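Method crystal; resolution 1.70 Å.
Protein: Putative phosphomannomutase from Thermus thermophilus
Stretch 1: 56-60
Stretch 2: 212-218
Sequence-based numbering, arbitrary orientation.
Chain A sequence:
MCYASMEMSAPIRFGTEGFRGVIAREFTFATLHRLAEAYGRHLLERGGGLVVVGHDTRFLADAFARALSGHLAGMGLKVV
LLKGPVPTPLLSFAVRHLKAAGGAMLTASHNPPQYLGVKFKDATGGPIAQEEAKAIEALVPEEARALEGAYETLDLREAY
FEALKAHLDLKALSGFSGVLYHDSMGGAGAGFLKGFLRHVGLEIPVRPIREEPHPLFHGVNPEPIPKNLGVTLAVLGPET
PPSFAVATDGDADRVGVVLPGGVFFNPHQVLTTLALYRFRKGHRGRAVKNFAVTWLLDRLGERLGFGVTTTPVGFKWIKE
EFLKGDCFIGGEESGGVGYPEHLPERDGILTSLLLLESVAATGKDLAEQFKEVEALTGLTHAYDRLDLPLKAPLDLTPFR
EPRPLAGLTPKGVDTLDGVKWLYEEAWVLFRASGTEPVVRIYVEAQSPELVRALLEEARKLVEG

Stretch 1, residues 56-60: DTRFL
Stretch 2, residues 212-218: EPHPLFH

No direct hydrogen bond joins these two loops; their polar link is a single water, which accepts from Phe-59 N (2.9 Å) and donates to Pro-215 O (2.8 Å). The rest is packing, burying 294 Å² in all, with the register set by Arg-58 CA lying 4.6 Å from Pro-215 CA.

Stretch 2 approaches extended through Pro-213 (phi/psi -60/138) and His-214 (-153/122), then makes a type I turn (Pro-215 -62/-16, Leu-216 -106/7, Phe-217 49/45), closed by Phe-217 N to His-214 O at 2.8 Å. Proline suits the turn, its ring fixing phi.

Thr-57 (-95/6, chi1 p) points toward stretch 2. Small and branched, it sets its methyl CG2 3.9 Å from Pro-213 CB and OG1, hydrogen-bonded elsewhere in the structure, 3.5 Å from Phe-217 CE2; its O lies 3.7 Å from Pro-215 CA.

Arg-58 (-62/154; m, t, t) points away, yet its CG meets the edge of the buried Phe-217 ring, 3.8 Å from CZ, which also lies over one guanidinium face. Phe-217 (chi1 m, chi2 94°) points sideways, but its end comes nearer. Asp-56 (chi1 p) holds Arg-58: OD2 accepts a hydrogen bond from N, 2.9 Å, and OD1 forms a salt bridge with NE, 3.2 Å, its hydrogen bond weak.

Exposed Phe-59 (-57/128, chi1 t, chi2 76°) points sideways, adding apolar contact: Pro-215 CB lies at its ring edge, 3.9 Å from Phe-59 CB.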

# COMPACT_ATOMS: atom_id res chain seq x y z
N ASP A 56 2.81 0.84 14.02
CA ASP A 56 3.62 -0.19 13.37
C ASP A 56 4.83 -0.52 14.25
O ASP A 56 4.76 -0.36 15.46
CB ASP A 56 4.03 0.23 11.95
CG ASP A 56 4.87 1.49 11.91
OD1 ASP A 56 5.04 2.02 10.79
OD2 ASP A 56 5.35 1.96 12.97
N THR A 57 5.92 -0.99 13.65
CA THR A 57 7.10 -1.36 14.44
C THR A 57 8.15 -0.27 14.56
O THR A 57 9.23 -0.51 15.12
CB THR A 57 7.80 -2.60 13.86
OG1 THR A 57 8.37 -2.28 12.59
CG2 THR A 57 6.80 -3.74 13.68
N ARG A 58 7.86 0.92 14.05
CA ARG A 58 8.83 2.01 14.13
C ARG A 58 9.15 2.38 15.56
O ARG A 58 8.36 2.15 16.47
CB ARG A 58 8.31 3.21 13.34
CG ARG A 58 8.36 2.96 11.86
CD ARG A 58 7.60 3.97 11.00
NE ARG A 58 7.66 3.52 9.61
CZ ARG A 58 8.64 3.82 8.77
NH1 ARG A 58 9.64 4.60 9.17
NH2 ARG A 58 8.67 3.29 7.56
N PHE A 59 10.35 2.94 15.78
CA PHE A 59 10.79 3.30 17.11
C PHE A 59 9.81 4.27 17.79
O PHE A 59 9.45 5.30 17.22
CB PHE A 59 12.19 3.93 17.04
CG PHE A 59 12.87 4.05 18.39
CD1 PHE A 59 13.42 2.93 19.01
CD2 PHE A 59 12.94 5.28 19.03
CE1 PHE A 59 14.04 3.03 20.26
CE2 PHE A 59 13.56 5.39 20.28
CZ PHE A 59 14.11 4.27 20.89
N LEU A 60 9.39 3.92 19.00
CA LEU A 60 8.45 4.72 19.79
C LEU A 60 7.05 4.82 19.20
O LEU A 60 6.20 5.53 19.74
CB LEU A 60 8.99 6.14 20.01
CG LEU A 60 10.10 6.31 21.05
CD1 LEU A 60 10.63 7.73 20.99
CD2 LEU A 60 9.56 6.00 22.45
N GLU A 212 11.26 -10.91 12.60
CA GLU A 212 11.42 -10.21 13.87
C GLU A 212 11.22 -8.70 13.72
O GLU A 212 11.85 -8.07 12.88
CB GLU A 212 12.81 -10.49 14.44
CG GLU A 212 13.15 -9.71 15.70
CD GLU A 212 14.51 -10.09 16.25
OE1 GLU A 212 14.67 -11.24 16.71
OE2 GLU A 212 15.43 -9.23 16.23
N PRO A 213 10.31 -8.11 14.52
CA PRO A 213 10.07 -6.66 14.44
C PRO A 213 11.38 -5.94 14.73
O PRO A 213 12.12 -6.32 15.64
CB PRO A 213 9.02 -6.42 15.52
CG PRO A 213 8.28 -7.74 15.56
CD PRO A 213 9.40 -8.74 15.49
N HIS A 214 11.67 -4.89 13.96
CA HIS A 214 12.91 -4.15 14.12
C HIS A 214 12.73 -2.70 13.66
O HIS A 214 12.38 -2.46 12.51
CB HIS A 214 14.00 -4.83 13.29
CG HIS A 214 15.40 -4.44 13.66
ND1 HIS A 214 15.84 -3.13 13.64
CD2 HIS A 214 16.46 -5.19 14.06
CE1 HIS A 214 17.11 -3.09 14.00
NE2 HIS A 214 17.51 -4.33 14.26
N PRO A 215 12.96 -1.73 14.56
CA PRO A 215 12.80 -0.32 14.18
C PRO A 215 13.73 0.17 13.08
O PRO A 215 13.49 1.23 12.49
CB PRO A 215 13.01 0.42 15.51
CG PRO A 215 13.89 -0.49 16.29
CD PRO A 215 13.31 -1.85 15.98
N LEU A 216 14.79 -0.58 12.79
CA LEU A 216 15.70 -0.21 11.72
C LEU A 216 15.47 -1.13 10.52
O LEU A 216 16.20 -1.09 9.53
CB LEU A 216 17.15 -0.28 12.18
CG LEU A 216 17.58 0.78 13.21
CD1 LEU A 216 19.04 0.58 13.56
CD2 LEU A 216 17.36 2.17 12.63
N PHE A 217 14.44 -1.97 10.64
CA PHE A 217 14.03 -2.91 9.60
C PHE A 217 15.21 -3.74 9.06
O PHE A 217 15.39 -3.92 7.87
CB PHE A 217 13.38 -2.13 8.46
CG PHE A 217 12.19 -1.35 8.97
CD1 PHE A 217 12.36 -0.03 9.35
CD2 PHE A 217 10.95 -1.96 9.07
CE1 PHE A 217 11.27 0.69 9.84
CE2 PHE A 217 9.87 -1.23 9.55
CZ PHE A 217 10.02 0.10 9.94
N HIS A 218 16.04 -4.23 10.00
CA HIS A 218 17.17 -5.10 9.62
C HIS A 218 18.15 -4.46 8.63
O HIS A 218 18.81 -5.15 7.85
CB HIS A 218 16.62 -6.41 9.04
CG HIS A 218 15.77 -7.13 10.06
ND1 HIS A 218 16.28 -7.86 11.08
CD2 HIS A 218 14.37 -7.18 10.13
CE1 HIS A 218 15.21 -8.33 11.76
NE2 HIS A 218 14.06 -7.93 11.21
O HOH W 1 11.78 3.23 13.32